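Local coordinates for Serine/threonine-protein kinase Tel1 (Chaetomium thermophilum, PDB 6SKY) that probably phosphorylates serine or threonine before glutamine, with ATP as phosphate donor, and so activates checkpoint signalling after DNA damage, at residues A[2673-2687]-A[2713-2727]. Numbering follows the deposited sequence.
Sequences YLMPAHERYYPKDLK and VTERFHPVMRYFFME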
# COMPACT_ATOMS: atom_id res chain seq x y z
N TYR A 2673 8.22 -42.11 -17.40
CA TYR A 2673 7.56 -42.58 -16.19
C TYR A 2673 6.07 -42.72 -16.41
O TYR A 2673 5.47 -43.71 -15.99
CB TYR A 2673 7.83 -41.66 -15.00
CG TYR A 2673 6.97 -42.06 -13.82
CD1 TYR A 2673 7.33 -43.11 -13.01
CD2 TYR A 2673 5.78 -41.40 -13.55
CE1 TYR A 2673 6.54 -43.48 -11.96
CE2 TYR A 2673 4.99 -41.78 -12.51
CZ TYR A 2673 5.37 -42.82 -11.72
OH TYR A 2673 4.59 -43.20 -10.67
N LEU A 2674 5.44 -41.74 -17.06
CA LEU A 2674 3.99 -41.68 -17.06
C LEU A 2674 3.35 -42.71 -17.95
O LEU A 2674 2.22 -43.13 -17.68
CB LEU A 2674 3.51 -40.30 -17.48
CG LEU A 2674 3.57 -39.19 -16.45
CD1 LEU A 2674 2.91 -37.98 -17.01
CD2 LEU A 2674 2.89 -39.63 -15.19
N MET A 2675 4.00 -43.13 -19.02
CA MET A 2675 3.25 -44.02 -19.89
C MET A 2675 3.20 -45.45 -19.35
O MET A 2675 2.16 -46.11 -19.50
CB MET A 2675 3.82 -43.99 -21.30
CG MET A 2675 3.40 -42.75 -22.06
SD MET A 2675 1.62 -42.47 -21.98
CE MET A 2675 1.56 -40.81 -21.34
N PRO A 2676 4.27 -45.98 -18.75
CA PRO A 2676 4.12 -47.28 -18.07
C PRO A 2676 3.26 -47.23 -16.83
O PRO A 2676 2.52 -48.18 -16.55
CB PRO A 2676 5.56 -47.65 -17.74
CG PRO A 2676 6.35 -46.97 -18.74
CD PRO A 2676 5.68 -45.67 -18.98
N ALA A 2677 3.33 -46.15 -16.06
CA ALA A 2677 2.57 -46.06 -14.83
C ALA A 2677 1.08 -46.03 -15.09
O ALA A 2677 0.30 -46.55 -14.29
CB ALA A 2677 2.99 -44.83 -14.05
N HIS A 2678 0.65 -45.44 -16.20
CA HIS A 2678 -0.77 -45.34 -16.49
C HIS A 2678 -1.39 -46.71 -16.68
O HIS A 2678 -2.54 -46.93 -16.28
CB HIS A 2678 -1.00 -44.47 -17.72
CG HIS A 2678 -1.22 -43.03 -17.40
ND1 HIS A 2678 -2.37 -42.57 -16.82
CD2 HIS A 2678 -0.43 -41.95 -17.59
CE1 HIS A 2678 -2.28 -41.26 -16.66
NE2 HIS A 2678 -1.11 -40.87 -17.12
N GLU A 2679 -0.67 -47.63 -17.29
CA GLU A 2679 -1.19 -48.97 -17.47
C GLU A 2679 -0.88 -49.88 -16.29
O GLU A 2679 -1.55 -50.90 -16.13
CB GLU A 2679 -0.63 -49.59 -18.74
CG GLU A 2679 0.85 -49.81 -18.69
CD GLU A 2679 1.36 -50.48 -19.94
OE1 GLU A 2679 0.53 -50.81 -20.81
OE2 GLU A 2679 2.59 -50.68 -20.05
N ARG A 2680 0.11 -49.53 -15.47
CA ARG A 2680 0.35 -50.32 -14.27
C ARG A 2680 -0.72 -50.06 -13.22
O ARG A 2680 -1.14 -50.99 -12.53
CB ARG A 2680 1.74 -50.00 -13.73
CG ARG A 2680 1.96 -50.45 -12.33
CD ARG A 2680 3.42 -50.43 -11.98
NE ARG A 2680 3.98 -49.09 -11.97
CZ ARG A 2680 4.89 -48.66 -12.82
NH1 ARG A 2680 5.35 -47.43 -12.73
NH2 ARG A 2680 5.35 -49.46 -13.76
N TYR A 2681 -1.18 -48.83 -13.08
CA TYR A 2681 -2.14 -48.52 -12.03
C TYR A 2681 -3.59 -48.54 -12.49
O TYR A 2681 -4.48 -48.65 -11.64
CB TYR A 2681 -1.84 -47.16 -11.40
CG TYR A 2681 -0.52 -47.15 -10.69
CD1 TYR A 2681 -0.38 -47.73 -9.45
CD2 TYR A 2681 0.58 -46.55 -11.25
CE1 TYR A 2681 0.82 -47.72 -8.81
CE2 TYR A 2681 1.78 -46.55 -10.61
CZ TYR A 2681 1.89 -47.14 -9.39
OH TYR A 2681 3.10 -47.13 -8.75
N TYR A 2682 -3.86 -48.44 -13.79
CA TYR A 2682 -5.22 -48.50 -14.32
C TYR A 2682 -5.24 -49.40 -15.54
O TYR A 2682 -5.20 -48.93 -16.68
CB TYR A 2682 -5.73 -47.11 -14.67
CG TYR A 2682 -5.88 -46.18 -13.50
CD1 TYR A 2682 -7.02 -46.21 -12.72
CD2 TYR A 2682 -4.90 -45.27 -13.19
CE1 TYR A 2682 -7.16 -45.37 -11.66
CE2 TYR A 2682 -5.04 -44.42 -12.13
CZ TYR A 2682 -6.17 -44.47 -11.37
OH TYR A 2682 -6.31 -43.63 -10.31
N PRO A 2683 -5.30 -50.71 -15.34
CA PRO A 2683 -5.26 -51.63 -16.48
C PRO A 2683 -6.50 -51.59 -17.36
O PRO A 2683 -6.48 -52.17 -18.45
CB PRO A 2683 -5.11 -53.01 -15.82
CG PRO A 2683 -4.60 -52.72 -14.47
CD PRO A 2683 -5.22 -51.44 -14.07
N LYS A 2684 -7.57 -50.93 -16.95
CA LYS A 2684 -8.78 -50.82 -17.76
C LYS A 2684 -8.84 -49.53 -18.56
O LYS A 2684 -9.79 -49.34 -19.32
CB LYS A 2684 -10.02 -50.93 -16.88
CG LYS A 2684 -10.19 -52.27 -16.21
CD LYS A 2684 -11.47 -52.31 -15.39
CE LYS A 2684 -11.63 -53.65 -14.70
NZ LYS A 2684 -12.96 -53.79 -14.05
N ASP A 2685 -7.88 -48.63 -18.39
CA ASP A 2685 -7.88 -47.37 -19.12
C ASP A 2685 -7.29 -47.56 -20.51
O ASP A 2685 -6.71 -48.60 -20.84
CB ASP A 2685 -7.08 -46.32 -18.37
CG ASP A 2685 -7.85 -45.71 -17.22
OD1 ASP A 2685 -8.98 -46.16 -16.96
OD2 ASP A 2685 -7.33 -44.78 -16.59
N LEU A 2686 -7.44 -46.54 -21.34
CA LEU A 2686 -6.80 -46.53 -22.64
C LEU A 2686 -5.29 -46.50 -22.49
O LEU A 2686 -4.75 -45.99 -21.51
CB LEU A 2686 -7.25 -45.33 -23.46
CG LEU A 2686 -8.70 -45.21 -23.90
CD1 LEU A 2686 -8.92 -43.85 -24.48
CD2 LEU A 2686 -9.02 -46.27 -24.91
N LYS A 2687 -4.60 -47.04 -23.48
CA LYS A 2687 -3.16 -46.85 -23.54
C LYS A 2687 -2.84 -45.41 -23.89
O LYS A 2687 -3.72 -44.62 -24.23
CB LYS A 2687 -2.54 -47.79 -24.56
CG LYS A 2687 -2.80 -49.25 -24.31
CD LYS A 2687 -1.82 -49.80 -23.32
CE LYS A 2687 -1.95 -51.30 -23.20
NZ LYS A 2687 -0.91 -51.88 -22.32
N VAL A 2713 -11.68 -38.77 -24.30
CA VAL A 2713 -10.41 -39.46 -24.05
C VAL A 2713 -9.95 -39.27 -22.62
O VAL A 2713 -9.43 -40.20 -22.00
CB VAL A 2713 -9.35 -39.01 -25.07
CG1 VAL A 2713 -8.01 -38.84 -24.40
CG2 VAL A 2713 -9.24 -40.01 -26.18
N THR A 2714 -10.11 -38.07 -22.06
CA THR A 2714 -9.67 -37.88 -20.68
C THR A 2714 -10.65 -38.44 -19.67
O THR A 2714 -10.31 -38.52 -18.49
CB THR A 2714 -9.42 -36.41 -20.37
OG1 THR A 2714 -10.65 -35.70 -20.36
CG2 THR A 2714 -8.49 -35.82 -21.38
N GLU A 2715 -11.86 -38.83 -20.07
CA GLU A 2715 -12.71 -39.57 -19.15
C GLU A 2715 -12.27 -41.01 -18.97
O GLU A 2715 -12.76 -41.68 -18.05
CB GLU A 2715 -14.16 -39.52 -19.60
CG GLU A 2715 -14.92 -38.36 -19.01
CD GLU A 2715 -16.17 -38.01 -19.79
OE1 GLU A 2715 -16.48 -38.70 -20.78
OE2 GLU A 2715 -16.85 -37.03 -19.40
N ARG A 2716 -11.38 -41.51 -19.81
CA ARG A 2716 -10.86 -42.87 -19.73
C ARG A 2716 -9.36 -42.87 -19.50
O ARG A 2716 -8.67 -43.78 -19.94
CB ARG A 2716 -11.20 -43.65 -20.99
CG ARG A 2716 -12.67 -43.83 -21.25
CD ARG A 2716 -12.87 -44.90 -22.27
NE ARG A 2716 -12.21 -46.14 -21.88
CZ ARG A 2716 -12.02 -47.17 -22.69
NH1 ARG A 2716 -11.41 -48.26 -22.25
NH2 ARG A 2716 -12.44 -47.11 -23.95
N PHE A 2717 -8.85 -41.86 -18.83
CA PHE A 2717 -7.42 -41.71 -18.61
C PHE A 2717 -7.27 -40.95 -17.30
O PHE A 2717 -7.64 -39.78 -17.23
CB PHE A 2717 -6.78 -40.97 -19.77
CG PHE A 2717 -5.35 -41.34 -20.03
CD1 PHE A 2717 -5.03 -42.58 -20.52
CD2 PHE A 2717 -4.34 -40.44 -19.82
CE1 PHE A 2717 -3.73 -42.91 -20.76
CE2 PHE A 2717 -3.05 -40.77 -20.07
CZ PHE A 2717 -2.74 -42.01 -20.54
N HIS A 2718 -6.77 -41.61 -16.28
CA HIS A 2718 -6.70 -40.97 -14.98
C HIS A 2718 -5.26 -40.70 -14.59
O HIS A 2718 -4.39 -41.51 -14.88
CB HIS A 2718 -7.35 -41.85 -13.90
CG HIS A 2718 -8.74 -42.27 -14.22
ND1 HIS A 2718 -9.03 -43.42 -14.92
CD2 HIS A 2718 -9.93 -41.69 -13.94
CE1 HIS A 2718 -10.34 -43.53 -15.05
NE2 HIS A 2718 -10.91 -42.49 -14.47
N PRO A 2719 -4.99 -39.58 -13.93
CA PRO A 2719 -3.60 -39.25 -13.58
C PRO A 2719 -3.00 -40.21 -12.57
O PRO A 2719 -3.69 -40.76 -11.71
CB PRO A 2719 -3.71 -37.84 -13.00
CG PRO A 2719 -5.12 -37.69 -12.64
CD PRO A 2719 -5.91 -38.49 -13.59
N VAL A 2720 -1.69 -40.42 -12.68
CA VAL A 2720 -0.97 -41.35 -11.83
C VAL A 2720 0.30 -40.72 -11.27
O VAL A 2720 1.17 -41.43 -10.76
CB VAL A 2720 -0.60 -42.63 -12.60
CG1 VAL A 2720 -1.83 -43.34 -13.06
CG2 VAL A 2720 0.27 -42.28 -13.75
N MET A 2721 0.43 -39.41 -11.35
CA MET A 2721 1.70 -38.80 -10.98
C MET A 2721 1.94 -38.85 -9.48
O MET A 2721 3.09 -38.88 -9.04
CB MET A 2721 1.76 -37.37 -11.48
CG MET A 2721 3.07 -36.67 -11.25
SD MET A 2721 4.41 -37.35 -12.20
CE MET A 2721 5.78 -36.62 -11.32
N ARG A 2722 0.87 -38.91 -8.69
CA ARG A 2722 1.02 -38.95 -7.25
C ARG A 2722 1.76 -40.19 -6.77
O ARG A 2722 2.25 -40.21 -5.64
CB ARG A 2722 -0.34 -38.89 -6.58
CG ARG A 2722 -1.12 -40.14 -6.71
CD ARG A 2722 -2.54 -39.91 -6.30
NE ARG A 2722 -3.38 -41.06 -6.57
CZ ARG A 2722 -3.93 -41.32 -7.74
NH1 ARG A 2722 -4.68 -42.40 -7.89
NH2 ARG A 2722 -3.73 -40.52 -8.76
N TYR A 2723 1.87 -41.21 -7.61
CA TYR A 2723 2.61 -42.40 -7.23
C TYR A 2723 4.10 -42.25 -7.42
O TYR A 2723 4.85 -42.99 -6.79
CB TYR A 2723 2.11 -43.59 -8.02
CG TYR A 2723 0.73 -44.01 -7.62
CD1 TYR A 2723 -0.35 -43.78 -8.44
CD2 TYR A 2723 0.51 -44.62 -6.41
CE1 TYR A 2723 -1.60 -44.16 -8.07
CE2 TYR A 2723 -0.74 -45.00 -6.03
CZ TYR A 2723 -1.79 -44.77 -6.87
OH TYR A 2723 -3.05 -45.15 -6.49
N PHE A 2724 4.56 -41.33 -8.27
CA PHE A 2724 5.99 -41.16 -8.43
C PHE A 2724 6.67 -40.98 -7.09
O PHE A 2724 7.77 -41.48 -6.86
CB PHE A 2724 6.30 -39.96 -9.34
CG PHE A 2724 7.76 -39.69 -9.51
CD1 PHE A 2724 8.49 -40.34 -10.47
CD2 PHE A 2724 8.41 -38.78 -8.70
CE1 PHE A 2724 9.82 -40.10 -10.61
CE2 PHE A 2724 9.74 -38.54 -8.84
CZ PHE A 2724 10.44 -39.20 -9.80
N PHE A 2725 6.01 -40.28 -6.18
CA PHE A 2725 6.58 -40.00 -4.88
C PHE A 2725 6.33 -41.11 -3.89
O PHE A 2725 7.12 -41.29 -2.96
CB PHE A 2725 6.02 -38.68 -4.34
CG PHE A 2725 6.30 -37.53 -5.23
CD1 PHE A 2725 7.52 -36.90 -5.19
CD2 PHE A 2725 5.38 -37.11 -6.16
CE1 PHE A 2725 7.79 -35.86 -6.02
CE2 PHE A 2725 5.65 -36.08 -6.99
CZ PHE A 2725 6.86 -35.46 -6.92
N MET A 2726 5.27 -41.88 -4.06
CA MET A 2726 4.99 -42.96 -3.14
C MET A 2726 5.83 -44.19 -3.42
O MET A 2726 5.89 -45.08 -2.57
CB MET A 2726 3.52 -43.33 -3.18
CG MET A 2726 2.64 -42.40 -2.40
SD MET A 2726 0.90 -42.66 -2.74
CE MET A 2726 0.19 -41.28 -1.86
N GLU A 2727 6.49 -44.26 -4.57
CA GLU A 2727 7.29 -45.42 -4.90
C GLU A 2727 8.76 -45.10 -5.06
O GLU A 2727 9.55 -46.01 -5.32
CB GLU A 2727 6.77 -46.08 -6.18
CG GLU A 2727 7.20 -45.43 -7.44
CD GLU A 2727 6.53 -46.04 -8.64
OE1 GLU A 2727 5.30 -46.22 -8.60
OE2 GLU A 2727 7.24 -46.34 -9.62
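Tyr2681 lies flat on Tyr2723 in a face-to-face stack, the ring planes only 6° apart and the centroids separated by 4.1 Å. CB of Tyr2681 rests near Val2720 CG1, and CG, anti to the carbonyl carbon (chi1 -65°), then lays the ring over Tyr2723. CG and CD1 run over CD1 and CE1 of Tyr2723, CD2 lies over CD1, CE1 reaches CG and CD2, and CE2 meets CB. CZ sits 3.8 Å from Tyr2723 CG, and OH ends beside Glu2727 OE1, modelled so close that the detail of this hydrogen bond is doubtful. Arg2680 CG covers the other face, while its NH1 is paired with Glu2727 OE2 by charge, in a long salt bridge with the oxygen well out of the guanidinium plane. Further back on the helix, Tyr2673 offers a face to the edge of Phe2724 in a T-shaped pair, planes at 88°. This is packing in the C-lobe of the PI3K-like kinase domain: helix 2670-2681 follows the nucleotide-lining residues Ile2661 to Val2664, and 2717-2720 runs along its side bearing His2678 and Ala2677. His2678 is sandwiched there, Val2720 CG2 centred 3.8 Å from the ring centroid on one face and Phe2717 stacked on the opposite one. Asp2803 accepts from His2678 NE2, and Tyr2943 in the FATC region meets Phe2717 edge-to-face. Beyond the helix, the Tyr2682 ring takes His2718 CB over its face and Val2720 CG1 at its edge, 3.5 Å from CE2. Arg2722 NH1 donates to Tyr2682 OH at 3.2 Å, the hydroxyl lying in the guanidinium plane. Were Tyr2682 an alanine, Val2720 CG1 and His2718 CB would probably lose this aromatic cover and Arg2722 NH1 its phenol acceptor. His2718 grips Asp2685 OD2 twice: ND1 reaches the syn lone pair at 2.7 Å, tilted from the imidazole plane, and the backbone N comes from the anti side, out of the carboxylate plane.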